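PDB 3OIS: cysteine protease from Xylella fastidiosa, which probably cleaves peptide bonds as a papain-family cysteine protease and binds uridine-5'-diphosphate. Local coordinates for residues R104-I107 and Y108-R112; E115-V118 and N119-S122; K167-D170 and Q171-K174; A188-I191 and D192-K195. All blocks are in the same frame, centred on the assembly; numbering follows the deposited sequence. Where two conformers were deposited one is given.

Contact 1 of 4, residues R104-I107 and Y108-R112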
ATOM      1  N   ARG A 104       3.308 -11.152  -1.906  1.00 12.26           N
ATOM      2  CA  ARG A 104       3.849  -9.769  -1.892  1.00 12.78           C
ATOM      3  C   ARG A 104       5.148  -9.694  -2.658  1.00 14.33           C
ATOM      4  O   ARG A 104       5.377  -8.717  -3.386  1.00 13.44           O
ATOM      5  CB  ARG A 104       4.053  -9.337  -0.454  1.00 13.35           C
ATOM      6  CG  ARG A 104       2.638  -9.024   0.219  1.00 15.51           C
ATOM      7  CD  ARG A 104       2.807  -8.913   1.750  1.00 13.68           C
ATOM      8  NE  ARG A 104       3.207 -10.164   2.418  1.00 14.03           N
ATOM      9  CZ  ARG A 104       3.864 -10.283   3.581  1.00 13.64           C
ATOM     10  NH1 ARG A 104       4.299  -9.219   4.265  1.00 14.07           N
ATOM     11  NH2 ARG A 104       4.130 -11.558   4.041  1.00 17.13           N
ATOM     12  N   LEU A 105       5.984 -10.738  -2.562  1.00 12.92           N
ATOM     13  CA  LEU A 105       7.262 -10.661  -3.305  1.00 13.82           C
ATOM     14  C   LEU A 105       7.022 -10.846  -4.797  1.00 13.39           C
ATOM     15  O   LEU A 105       7.744 -10.294  -5.574  1.00 13.77           O
ATOM     16  CB  LEU A 105       8.242 -11.749  -2.876  1.00 12.01           C
ATOM     17  CG  LEU A 105       8.871 -11.515  -1.501  1.00 12.41           C
ATOM     18  CD1 LEU A 105       9.977 -12.581  -1.313  1.00 14.96           C
ATOM     19  CD2 LEU A 105       9.504 -10.095  -1.424  1.00 18.63           C
ATOM     20  N   PHE A 106       5.966 -11.622  -5.181  1.00 13.13           N
ATOM     21  CA  PHE A 106       5.633 -11.691  -6.607  1.00 13.81           C
ATOM     22  C   PHE A 106       5.294 -10.238  -7.133  1.00 14.20           C
ATOM     23  O   PHE A 106       5.715  -9.818  -8.257  1.00 14.86           O
ATOM     24  CB  PHE A 106       4.394 -12.571  -6.854  1.00 13.08           C
ATOM     25  CG  PHE A 106       4.032 -12.716  -8.303  1.00 10.96           C
ATOM     26  CD1 PHE A 106       4.618 -13.742  -9.071  1.00 16.09           C
ATOM     27  CD2 PHE A 106       3.111 -11.837  -8.921  1.00 11.93           C
ATOM     28  CE1 PHE A 106       4.285 -13.870 -10.384  1.00 14.10           C
ATOM     29  CE2 PHE A 106       2.793 -11.957 -10.280  1.00 14.18           C
ATOM     30  CZ  PHE A 106       3.421 -13.014 -11.001  1.00 12.24           C
ATOM     31  N   ILE A 107       4.500  -9.501  -6.401  1.00 14.38           N
ATOM     32  CA  ILE A 107       4.201  -8.142  -6.821  1.00 14.05           C
ATOM     33  C   ILE A 107       5.489  -7.326  -6.866  1.00 14.03           C
ATOM     34  O   ILE A 107       5.715  -6.657  -7.858  1.00 13.10           O
ATOM     35  CB  ILE A 107       3.119  -7.472  -5.983  1.00 15.05           C
ATOM     36  CG1 ILE A 107       1.763  -8.239  -6.100  1.00 15.09           C
ATOM     37  CG2 ILE A 107       2.872  -5.950  -6.328  1.00 15.32           C
ATOM     38  CD1 ILE A 107       0.883  -7.851  -4.984  1.00 11.66           C
ATOM     39  N   TYR A 108       6.258  -7.360  -5.794  1.00 14.20           N
ATOM     40  CA  TYR A 108       7.448  -6.478  -5.642  1.00 13.14           C
ATOM     41  C   TYR A 108       8.501  -6.809  -6.713  1.00 12.30           C
ATOM     42  O   TYR A 108       9.155  -5.920  -7.224  1.00 12.21           O
ATOM     43  CB  TYR A 108       8.005  -6.551  -4.201  1.00 13.53           C
ATOM     44  CG  TYR A 108       9.101  -5.520  -3.879  1.00 12.63           C
ATOM     45  CD1 TYR A 108       8.968  -4.165  -4.330  1.00 11.46           C
ATOM     46  CD2 TYR A 108      10.179  -5.877  -3.054  1.00 13.24           C
ATOM     47  CE1 TYR A 108       9.964  -3.211  -3.974  1.00 11.51           C
ATOM     48  CE2 TYR A 108      11.215  -4.963  -2.747  1.00 11.97           C
ATOM     49  CZ  TYR A 108      11.081  -3.633  -3.242  1.00 13.39           C
ATOM     50  OH  TYR A 108      12.057  -2.763  -2.870  1.00 12.87           O
ATOM     51  N   TYR A 109       8.680  -8.089  -7.047  1.00 13.47           N
ATOM     52  CA  TYR A 109       9.691  -8.466  -8.054  1.00 12.97           C
ATOM     53  C   TYR A 109       9.261  -7.876  -9.408  1.00 13.38           C
ATOM     54  O   TYR A 109      10.040  -7.156 -10.098  1.00 13.34           O
ATOM     55  CB  TYR A 109       9.833 -10.018  -8.108  1.00 12.71           C
ATOM     56  CG  TYR A 109      10.832 -10.435  -9.144  1.00 14.79           C
ATOM     57  CD1 TYR A 109      12.113 -10.677  -8.769  1.00 16.40           C
ATOM     58  CD2 TYR A 109      10.491 -10.548 -10.483  1.00 15.69           C
ATOM     59  CE1 TYR A 109      13.083 -10.997  -9.724  1.00 16.65           C
ATOM     60  CE2 TYR A 109      11.485 -10.937 -11.449  1.00 14.31           C
ATOM     61  CZ  TYR A 109      12.702 -11.128 -11.055  1.00 19.17           C
ATOM     62  OH  TYR A 109      13.579 -11.505 -12.003  1.00 19.99           O
ATOM     63  N   ASN A 110       7.987  -8.062  -9.778  1.00 12.98           N
ATOM     64  CA  ASN A 110       7.550  -7.562 -11.014  1.00 13.13           C
ATOM     65  C   ASN A 110       7.466  -6.047 -11.091  1.00 14.07           C
ATOM     66  O   ASN A 110       7.705  -5.482 -12.157  1.00 14.11           O
ATOM     67  CB  ASN A 110       6.254  -8.295 -11.420  1.00 12.96           C
ATOM     68  CG  ASN A 110       6.565  -9.760 -11.792  1.00 15.87           C
ATOM     69  OD1 ASN A 110       7.272 -10.022 -12.739  1.00 16.79           O
ATOM     70  ND2 ASN A 110       6.071 -10.690 -11.002  1.00 15.90           N
ATOM     71  N   GLU A 111       7.162  -5.364  -9.984  1.00 14.47           N
ATOM     72  CA  GLU A 111       7.217  -3.897 -10.020  1.00 12.33           C
ATOM     73  C   GLU A 111       8.624  -3.436 -10.418  1.00 11.76           C
ATOM     74  O   GLU A 111       8.747  -2.527 -11.179  1.00 13.01           O
ATOM     75  CB  GLU A 111       6.941  -3.283  -8.633  1.00 12.46           C
ATOM     76  CG  GLU A 111       5.516  -3.410  -8.201  1.00 13.93           C
ATOM     77  CD  GLU A 111       5.296  -3.037  -6.733  1.00 12.50           C
ATOM     78  OE1 GLU A 111       6.049  -3.485  -5.868  1.00 14.70           O
ATOM     79  OE2 GLU A 111       4.367  -2.201  -6.513  1.00 13.40           O
ATOM     80  N   ARG A 112       9.661  -4.098  -9.940  1.00 13.42           N
ATOM     81  CA  ARG A 112      11.059  -3.630 -10.154  1.00 14.20           C
ATOM     82  C   ARG A 112      11.567  -4.050 -11.573  1.00 16.23           C
ATOM     83  O   ARG A 112      12.616  -3.659 -11.956  1.00 17.35           O
ATOM     84  CB  ARG A 112      11.949  -4.156  -9.058  1.00 13.46           C
ATOM     85  CG  ARG A 112      11.586  -3.244  -7.769  1.00 15.17           C
ATOM     86  CD  ARG A 112      12.426  -3.673  -6.570  1.00 13.22           C
ATOM     87  NE  ARG A 112      11.911  -4.975  -6.280  1.00 21.68           N
ATOM     88  CZ  ARG A 112      12.653  -5.992  -5.982  1.00 18.31           C
ATOM     89  NH1 ARG A 112      13.983  -5.826  -5.844  1.00 20.76           N
ATOM     90  NH2 ARG A 112      12.038  -7.141  -5.765  1.00 18.78           N
TER
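Tyr108 begins the next turn of the helix by giving its backbone N to Arg104 O, and its phenol OH bonds to Asp121 in the loop that follows. Tyr109 N repeats the step to Leu105 O, while Tyr109 CB rests 3.3 Å from that same Leu105 O. At Asn110 the pattern gains a second bond. Asn110 N donates to Phe106 O at 3.2 Å, and the side-chain Asn110 ND2 reaches the same Phe106 O at 2.9 Å, the two arriving from opposite faces of the carbonyl plane. With CG beside the backbone N (chi1 -70°), the amide folds back over the preceding turn, and ND2 stands 3.4 Å above the centre of the Phe106 ring, ring and amide planes 60° apart. This is an i to i+4 pairing on helix 104-114 of the papain-like fold, buried at this contact. An amide suits the place because it can donate through ND2 to Phe106 O while accepting at OD1 from Tyr173 OH. Glu111 N bonds to Ile107 O, and Glu111 CD lies 3.8 Å from Ile107 CG2; the carboxylate continues to Thr79. Arg112 sends NE back to Tyr108 O at 3.1 Å, its NE also lying over the Tyr108 ring.

Contact 2 of 4, residues E115-V118 and N119-S122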
ATOM      1  N   GLU A 115      10.239  -0.405 -13.022  1.00 18.03           N
ATOM      2  CA  GLU A 115      10.981   0.743 -12.511  1.00 18.83           C
ATOM      3  C   GLU A 115      11.756   0.277 -11.258  1.00 19.26           C
ATOM      4  O   GLU A 115      11.172  -0.400 -10.389  1.00 22.05           O
ATOM      5  CB  GLU A 115       9.924   1.810 -12.168  1.00 19.84           C
ATOM      6  CG  GLU A 115      10.510   3.061 -11.456  1.00 20.64           C
ATOM      7  CD  GLU A 115      10.848   4.195 -12.404  1.00 21.17           C
ATOM      8  OE1 GLU A 115      10.225   4.352 -13.490  1.00 19.83           O
ATOM      9  OE2 GLU A 115      11.649   5.083 -12.001  1.00 22.62           O
ATOM     10  N   GLY A 116      13.005   0.670 -11.144  1.00 17.91           N
ATOM     11  CA  GLY A 116      13.916   0.169 -10.093  1.00 15.74           C
ATOM     12  C   GLY A 116      14.644  -1.024 -10.712  1.00 15.48           C
ATOM     13  O   GLY A 116      14.877  -1.095 -11.946  1.00 17.14           O
ATOM     14  N   HIS A 117      15.025  -1.946  -9.852  1.00 14.14           N
ATOM     15  CA  HIS A 117      15.795  -3.116 -10.324  1.00 13.21           C
ATOM     16  C   HIS A 117      15.611  -4.249  -9.306  1.00 15.12           C
ATOM     17  O   HIS A 117      15.598  -4.002  -8.090  1.00 15.10           O
ATOM     18  CB  HIS A 117      17.299  -2.804 -10.562  1.00 13.01           C
ATOM     19  CG  HIS A 117      18.019  -3.905 -11.271  1.00 16.86           C
ATOM     20  ND1 HIS A 117      18.350  -3.840 -12.614  1.00 18.77           N
ATOM     21  CD2 HIS A 117      18.428  -5.118 -10.837  1.00 17.60           C
ATOM     22  CE1 HIS A 117      18.951  -4.971 -12.964  1.00 14.43           C
ATOM     23  NE2 HIS A 117      18.997  -5.760 -11.906  1.00 24.30           N
ATOM     24  N   VAL A 118      15.459  -5.477  -9.808  1.00 13.50           N
ATOM     25  CA  VAL A 118      15.144  -6.594  -8.941  1.00 16.16           C
ATOM     26  C   VAL A 118      16.293  -6.934  -8.008  1.00 15.04           C
ATOM     27  O   VAL A 118      16.101  -7.532  -6.964  1.00 16.48           O
ATOM     28  CB  VAL A 118      14.722  -7.839  -9.777  1.00 18.17           C
ATOM     29  CG1 VAL A 118      13.440  -7.530 -10.510  1.00 17.26           C
ATOM     30  CG2 VAL A 118      15.839  -8.310 -10.725  1.00 18.74           C
ATOM     31  N   ASN A 119      17.504  -6.504  -8.333  1.00 13.70           N
ATOM     32  CA  ASN A 119      18.622  -6.800  -7.438  1.00 15.20           C
ATOM     33  C   ASN A 119      18.841  -5.792  -6.298  1.00 14.22           C
ATOM     34  O   ASN A 119      19.749  -5.992  -5.501  1.00 16.06           O
ATOM     35  CB  ASN A 119      19.907  -6.867  -8.257  1.00 16.87           C
ATOM     36  CG  ASN A 119      19.998  -8.174  -9.149  1.00 17.98           C
ATOM     37  OD1 ASN A 119      19.290  -9.171  -8.925  1.00 24.44           O
ATOM     38  ND2 ASN A 119      20.959  -8.157 -10.090  1.00 26.40           N
ATOM     39  N   TYR A 120      18.009  -4.716  -6.211  1.00 12.84           N
ATOM     40  CA  TYR A 120      18.171  -3.648  -5.244  0.70 14.17           C
ATOM     41  C   TYR A 120      16.821  -3.383  -4.528  1.00 13.15           C
ATOM     42  O   TYR A 120      15.761  -3.661  -5.133  1.00 13.17           O
ATOM     43  CB  TYR A 120      18.636  -2.441  -6.090  0.70 15.60           C
ATOM     44  CG  TYR A 120      19.969  -2.792  -6.776  0.70 16.17           C
ATOM     45  CD1 TYR A 120      21.182  -2.568  -6.099  0.70 18.69           C
ATOM     46  CD2 TYR A 120      20.005  -3.362  -8.069  0.70 15.94           C
ATOM     47  CE1 TYR A 120      22.421  -2.918  -6.687  0.70 18.07           C
ATOM     48  CE2 TYR A 120      21.231  -3.720  -8.665  0.70 16.98           C
ATOM     49  CZ  TYR A 120      22.426  -3.513  -7.958  0.70 20.78           C
ATOM     50  OH  TYR A 120      23.630  -3.846  -8.510  0.70 21.21           O
ATOM     51  N   ASP A 121      16.842  -2.830  -3.320  1.00 13.23           N
ATOM     52  CA  ASP A 121      15.595  -2.600  -2.599  1.00 13.52           C
ATOM     53  C   ASP A 121      15.174  -1.169  -3.003  1.00 14.10           C
ATOM     54  O   ASP A 121      15.265  -0.193  -2.234  1.00 14.28           O
ATOM     55  CB  ASP A 121      15.883  -2.733  -1.090  1.00 12.63           C
ATOM     56  CG  ASP A 121      14.634  -2.859  -0.274  1.00 17.34           C
ATOM     57  OD1 ASP A 121      13.569  -3.126  -0.843  1.00 14.65           O
ATOM     58  OD2 ASP A 121      14.750  -2.670   0.971  1.00 16.52           O
ATOM     59  N   SER A 122      14.635  -1.025  -4.213  1.00 12.31           N
ATOM     60  CA  SER A 122      14.418   0.272  -4.752  1.00 14.40           C
ATOM     61  C   SER A 122      13.101   0.865  -4.319  1.00 12.59           C
ATOM     62  O   SER A 122      12.860   2.044  -4.547  1.00 14.84           O
ATOM     63  CB  SER A 122      14.479   0.181  -6.276  1.00 15.47           C
ATOM     64  OG  SER A 122      13.440  -0.708  -6.696  1.00 17.33           O
TER
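His117 and Tyr120 are the first and last residues of a type I beta turn in the loop that follows helix 104-114 and leads to strand 124-125 of the papain-like fold. The hydrogen bond that closes the turn runs from Tyr120 N to His117 O at 3.1 Å. The turn is tied to the helix behind it by Arg112, whose NH1 donates to Tyr120 O and more weakly to Val118 O and His117 O.

The two rings also meet. Tyr120 turns an edge toward the face of His117 in an offset edge-to-face pair, with ring centroids 5.5 Å apart and planes at 72°. Tyr120 CD2 does the touching, 3.6 Å from His117 CD2, so that a C-H edge of the phenol meets the imidazole. Tyr120 has two conformations, and the pair holds for the one described, which leaves it less certain. The imidazole has its CG anti to the backbone N (chi1 -169°), which lays the ring beside Asn119, its CD2 edge to the Asn119 backbone N.

Packing completes the contact. The Asn119 side chain runs beside the imidazole in the same direction, with Asn119 CB 3.5 Å from His117 CD2. Asparagine is common at this third position of type I turns, whose usual backbone angles Asn119 adopts. Farther back, where the two arms of the loop draw together, Gly116 combines a positive phi (93°) with an extended psi, a conformation open essentially to glycine, and its lack of a side chain leaves room for Ser122 OG to come within 3.5 Å of Gly116 CA.

Contact 3 of 4, residues K167-D170 and Q171-K174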
ATOM      1  N   LYS A 167      13.612 -14.613  -9.080  1.00 18.25           N
ATOM      2  CA  LYS A 167      12.577 -14.575 -10.082  1.00 18.58           C
ATOM      3  C   LYS A 167      11.517 -15.671  -9.734  1.00 19.87           C
ATOM      4  O   LYS A 167      11.891 -16.824  -9.568  1.00 17.99           O
ATOM      5  CB  LYS A 167      13.163 -14.878 -11.498  1.00 20.17           C
ATOM      6  CG  LYS A 167      12.077 -14.849 -12.555  1.00 22.26           C
ATOM      7  CD  LYS A 167      12.592 -15.136 -13.941  1.00 29.18           C
ATOM      8  CE  LYS A 167      11.424 -15.044 -14.915  1.00 32.85           C
ATOM      9  NZ  LYS A 167      11.955 -14.840 -16.276  1.00 37.58           N
ATOM     10  N   PRO A 168      10.248 -15.312  -9.628  1.00 17.32           N
ATOM     11  CA  PRO A 168       9.225 -16.345  -9.384  1.00 18.15           C
ATOM     12  C   PRO A 168       9.183 -17.383 -10.546  1.00 19.30           C
ATOM     13  O   PRO A 168       9.420 -17.102 -11.749  1.00 18.44           O
ATOM     14  CB  PRO A 168       7.916 -15.580  -9.344  1.00 19.63           C
ATOM     15  CG  PRO A 168       8.347 -14.082  -8.918  1.00 17.51           C
ATOM     16  CD  PRO A 168       9.670 -13.929  -9.602  1.00 18.25           C
ATOM     17  N   SER A 169       8.861 -18.587 -10.131  1.00 21.07           N
ATOM     18  CA  SER A 169       8.852 -19.710 -11.040  1.00 20.66           C
ATOM     19  C   SER A 169       7.828 -19.548 -12.134  1.00 20.38           C
ATOM     20  O   SER A 169       6.834 -18.793 -12.063  1.00 19.61           O
ATOM     21  CB  SER A 169       8.520 -20.959 -10.211  1.00 20.11           C
ATOM     22  OG  SER A 169       7.108 -21.058 -10.086  1.00 21.52           O
ATOM     23  N   ASP A 170       8.052 -20.289 -13.221  1.00 21.14           N
ATOM     24  CA  ASP A 170       7.093 -20.262 -14.304  1.00 20.97           C
ATOM     25  C   ASP A 170       5.694 -20.619 -13.824  1.00 21.16           C
ATOM     26  O   ASP A 170       4.710 -20.018 -14.317  1.00 21.01           O
ATOM     27  CB  ASP A 170       7.508 -21.269 -15.382  1.00 23.51           C
ATOM     28  CG  ASP A 170       8.559 -20.713 -16.288  1.00 28.48           C
ATOM     29  OD1 ASP A 170       8.948 -19.518 -16.098  1.00 25.16           O
ATOM     30  OD2 ASP A 170       8.988 -21.483 -17.175  1.00 34.86           O
ATOM     31  N   GLN A 171       5.616 -21.535 -12.849  1.00 20.66           N
ATOM     32  CA  GLN A 171       4.297 -22.000 -12.315  1.00 21.61           C
ATOM     33  C   GLN A 171       3.592 -20.831 -11.586  1.00 20.88           C
ATOM     34  O   GLN A 171       2.396 -20.642 -11.723  1.00 20.28           O
ATOM     35  CB  GLN A 171       4.353 -23.260 -11.396  1.00 23.10           C
ATOM     36  CG  GLN A 171       2.945 -23.977 -11.184  1.00 26.02           C
ATOM     37  CD  GLN A 171       2.069 -24.218 -12.516  1.00 30.71           C
ATOM     38  OE1 GLN A 171       2.571 -24.733 -13.517  1.00 31.37           O
ATOM     39  NE2 GLN A 171       0.764 -23.772 -12.505  1.00 30.80           N
ATOM     40  N   CYS A 172       4.385 -20.036 -10.871  1.00 20.21           N
ATOM     41  CA  CYS A 172       3.870 -18.810 -10.204  1.00 19.78           C
ATOM     42  C   CYS A 172       3.260 -17.848 -11.180  1.00 19.89           C
ATOM     43  O   CYS A 172       2.158 -17.387 -10.971  1.00 18.57           O
ATOM     44  CB  CYS A 172       4.999 -18.158  -9.430  1.00 18.28           C
ATOM     45  SG  CYS A 172       5.458 -19.038  -7.975  1.00 24.89           S
ATOM     46  N   TYR A 173       3.966 -17.544 -12.275  1.00 20.41           N
ATOM     47  CA  TYR A 173       3.398 -16.687 -13.303  1.00 20.35           C
ATOM     48  C   TYR A 173       2.108 -17.221 -13.904  1.00 21.06           C
ATOM     49  O   TYR A 173       1.158 -16.455 -14.179  1.00 22.08           O
ATOM     50  CB  TYR A 173       4.444 -16.400 -14.364  1.00 21.03           C
ATOM     51  CG  TYR A 173       5.487 -15.363 -13.937  1.00 19.43           C
ATOM     52  CD1 TYR A 173       6.711 -15.742 -13.408  1.00 19.66           C
ATOM     53  CD2 TYR A 173       5.218 -13.984 -14.122  1.00 18.29           C
ATOM     54  CE1 TYR A 173       7.693 -14.801 -13.054  1.00 20.07           C
ATOM     55  CE2 TYR A 173       6.199 -13.016 -13.801  1.00 18.48           C
ATOM     56  CZ  TYR A 173       7.363 -13.383 -13.239  1.00 15.41           C
ATOM     57  OH  TYR A 173       8.347 -12.497 -12.892  1.00 18.51           O
ATOM     58  N   LYS A 174       2.073 -18.548 -14.177  1.00 21.06           N
ATOM     59  CA  LYS A 174       0.847 -19.106 -14.753  1.00 22.13           C
ATOM     60  C   LYS A 174      -0.323 -18.987 -13.758  1.00 20.24           C
ATOM     61  O   LYS A 174      -1.420 -18.526 -14.133  1.00 19.08           O
ATOM     62  CB  LYS A 174       1.086 -20.570 -15.093  1.00 23.60           C
ATOM     63  CG  LYS A 174      -0.042 -21.232 -15.851  1.00 31.20           C
ATOM     64  CD  LYS A 174       0.484 -22.446 -16.713  1.00 38.37           C
ATOM     65  CE  LYS A 174      -0.633 -23.472 -17.020  1.00 42.51           C
ATOM     66  NZ  LYS A 174      -1.099 -24.012 -15.676  1.00 43.20           N
TER
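Ser169 and Cys172 make the polar heart of this contact. Ser169 OG accepts from Cys172 N at 3.0 Å, with an N-H...O angle of 162°. The hydroxyl can reach that amide because it sits between the backbone N and the carbonyl carbon (chi1 84°), turned along the start of the helix. The backbone adds Tyr173 N to Ser169 O at 3.1 Å and Lys174 N to Asp170 O at 3.0 Å, the first two i to i+4 bonds of the helix.

Apolar contacts are made by Pro168. Pro168 CB rests 3.9 Å from Cys172 CB and 3.8 Å from Tyr173 CE1; a rigid ring suits this spot, holding the incoming chain extended while offering its CB and CD carbons to the Tyr173 ring. That ring presents its edge to the backbone, with Tyr173 CE1 3.2 Å from Pro168 O near the ring plane. At its far end is Tyr173 OH, held by Asn110, and the ring meets Phe106 edge-to-face, which joins this short helix to helix 104-114. Lys167 CE passes the same ring at longer range, its stretched chain crossing it at about a right angle.

Serine is a classic choice for such a place, its short hydroxyl supplying an acceptor for an amide that no preceding turn could satisfy: Ser169 is the N-cap of helix 170-176.

Contact 4 of 4, residues A188-I191 and D192-K195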
ATOM      1  N   ALA A 188      -9.814  11.255  -6.280  1.00 21.87           N
ATOM      2  CA  ALA A 188      -9.435  12.633  -6.086  1.00 21.68           C
ATOM      3  C   ALA A 188      -9.048  12.855  -4.674  1.00 22.21           C
ATOM      4  O   ALA A 188      -9.635  12.293  -3.725  1.00 23.37           O
ATOM      5  CB  ALA A 188     -10.597  13.562  -6.436  1.00 22.14           C
ATOM      6  N   GLN A 189      -8.029  13.668  -4.492  1.00 22.10           N
ATOM      7  CA  GLN A 189      -7.601  13.918  -3.115  1.00 20.64           C
ATOM      8  C   GLN A 189      -8.498  15.005  -2.522  1.00 23.04           C
ATOM      9  O   GLN A 189      -8.133  16.218  -2.393  1.00 20.92           O
ATOM     10  CB  GLN A 189      -6.113  14.309  -3.110  1.00 19.15           C
ATOM     11  CG  GLN A 189      -5.616  14.671  -1.767  1.00 18.01           C
ATOM     12  CD  GLN A 189      -4.098  14.805  -1.764  1.00 22.68           C
ATOM     13  OE1 GLN A 189      -3.490  15.057  -2.817  1.00 26.32           O
ATOM     14  NE2 GLN A 189      -3.483  14.577  -0.622  1.00 17.83           N
ATOM     15  N   ASP A 190      -9.659  14.554  -2.081  1.00 19.39           N
ATOM     16  CA  ASP A 190     -10.732  15.430  -1.665  1.00 21.65           C
ATOM     17  C   ASP A 190     -11.360  14.571  -0.612  1.00 20.15           C
ATOM     18  O   ASP A 190     -11.681  13.452  -0.911  1.00 20.16           O
ATOM     19  CB  ASP A 190     -11.679  15.663  -2.880  1.00 20.82           C
ATOM     20  CG  ASP A 190     -12.950  16.332  -2.499  1.00 25.00           C
ATOM     21  OD1 ASP A 190     -13.648  15.848  -1.646  1.00 25.22           O
ATOM     22  OD2 ASP A 190     -13.321  17.384  -3.061  1.00 33.13           O
ATOM     23  N   ILE A 191     -11.561  15.104   0.596  1.00 19.61           N
ATOM     24  CA  ILE A 191     -12.015  14.260   1.736  1.00 20.94           C
ATOM     25  C   ILE A 191     -13.361  13.571   1.416  1.00 20.38           C
ATOM     26  O   ILE A 191     -13.564  12.386   1.713  1.00 19.54           O
ATOM     27  CB  ILE A 191     -12.062  15.064   3.025  1.00 22.01           C
ATOM     28  CG1 ILE A 191     -10.652  15.255   3.542  1.00 26.79           C
ATOM     29  CG2 ILE A 191     -12.860  14.377   4.120  1.00 25.98           C
ATOM     30  CD1 ILE A 191     -10.623  16.455   4.472  1.00 30.67           C
ATOM     31  N   ASP A 192     -14.259  14.287   0.751  1.00 20.47           N
ATOM     32  CA  ASP A 192     -15.579  13.688   0.488  1.00 19.74           C
ATOM     33  C   ASP A 192     -15.490  12.567  -0.558  1.00 19.05           C
ATOM     34  O   ASP A 192     -16.293  11.616  -0.565  1.00 18.72           O
ATOM     35  CB  ASP A 192     -16.523  14.796  -0.010  1.00 20.65           C
ATOM     36  CG  ASP A 192     -16.973  15.737   1.094  1.00 25.22           C
ATOM     37  OD1 ASP A 192     -16.813  15.492   2.320  1.00 27.20           O
ATOM     38  OD2 ASP A 192     -17.597  16.726   0.692  1.00 32.56           O
ATOM     39  N   HIS A 193     -14.528  12.655  -1.451  1.00 16.72           N
ATOM     40  CA  HIS A 193     -14.330  11.581  -2.423  1.00 16.52           C
ATOM     41  C   HIS A 193     -13.709  10.351  -1.767  1.00 17.01           C
ATOM     42  O   HIS A 193     -14.132   9.257  -2.052  1.00 17.06           O
ATOM     43  CB  HIS A 193     -13.474  12.021  -3.570  1.00 17.08           C
ATOM     44  CG  HIS A 193     -14.201  12.892  -4.534  1.00 19.59           C
ATOM     45  ND1 HIS A 193     -14.291  12.596  -5.876  1.00 24.09           N
ATOM     46  CD2 HIS A 193     -14.909  14.035  -4.343  1.00 22.02           C
ATOM     47  CE1 HIS A 193     -15.015  13.520  -6.477  1.00 23.89           C
ATOM     48  NE2 HIS A 193     -15.395  14.411  -5.574  1.00 21.89           N
ATOM     49  N   LEU A 194     -12.735  10.565  -0.872  1.00 15.52           N
ATOM     50  CA  LEU A 194     -12.168   9.457  -0.096  1.00 14.54           C
ATOM     51  C   LEU A 194     -13.258   8.841   0.784  1.00 13.48           C
ATOM     52  O   LEU A 194     -13.308   7.624   0.936  1.00 15.35           O
ATOM     53  CB  LEU A 194     -10.995   9.880   0.791  1.00 13.64           C
ATOM     54  CG  LEU A 194      -9.887  10.638   0.010  1.00 16.17           C
ATOM     55  CD1 LEU A 194      -8.711  11.123   1.001  1.00 17.88           C
ATOM     56  CD2 LEU A 194      -9.334   9.723  -1.062  1.00 15.14           C
ATOM     57  N   LYS A 195     -14.102   9.686   1.360  1.00 13.64           N
ATOM     58  CA  LYS A 195     -15.151   9.103   2.228  1.00 17.06           C
ATOM     59  C   LYS A 195     -16.150   8.322   1.361  1.00 15.59           C
ATOM     60  O   LYS A 195     -16.610   7.242   1.764  1.00 16.13           O
ATOM     61  CB  LYS A 195     -15.868  10.153   3.089  1.00 15.24           C
ATOM     62  CG  LYS A 195     -15.073  10.883   4.196  1.00 15.08           C
ATOM     63  CD  LYS A 195     -15.986  12.027   4.773  1.00 19.43           C
ATOM     64  CE  LYS A 195     -15.367  12.572   6.024  1.00 22.49           C
ATOM     65  NZ  LYS A 195     -16.238  13.676   6.575  1.00 20.09           N
TER
HETATM   66  O   HOH W   1     -12.513  10.951  -7.410  1.00 27.04           O
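Asp190, at the N-cap of helix 191-199, accepts weak bonds at OD1 from two amides of the first turn, Asp192 N at 2.9 Å and His193 N at 3.3 Å. The carboxylate swings forward to them with CG anti to the backbone N (chi1 169°). Its negative charge probably interacts favourably with the positive end of the helix dipole, which suits aspartate to the place. Asp190 O takes Leu194 N at 3.1 Å.

Around this cap the His193 ring lies obliquely against Asp190, His193 CD2 3.5 Å from Asp190 OD1, carboxylate and ring planes 55° apart. Ala188 CB, small enough to come close to the ring, is 3.9 Å from His193 ND1. A water spans the two residues, accepting from Ala188 N and bonded to His193 ND1. On the other flank Ile191 CG2 lies alongside the extended Lys195 chain, 3.6 Å from Lys195 CE, before the ammonium group reaches Asp246 in a salt bridge.

Outward, Gln189 donates to the carbonyls of Ile274 and Ala280. Leu194 packs on Phe251 of strand 250-254, Ile274 of helix 271-274 and Phe283 of strand 280-287, so the start of helix 191-199 lies against the strands of the antiparallel sheet.

In the fold
From the N terminus the four contacts come in series, none nested in or crossing another. Contact 1 forms successive turns of helix 104-114; contact 2 closes the loop after it with a beta turn, and the two meet through Tyr108 with Asp121 and Arg112 with Tyr120. Contact 3, opening helix 170-176 after a long intervening run of chain, also returns to contact 1, where Asn110 meets Tyr173. These three form one helical and loop cluster, with contact 1 touching both of the others. Contact 4 opens helix 191-199 on the opposite side of the chain's centre from contact 1, about 29 Å away between centres, against the antiparallel sheet.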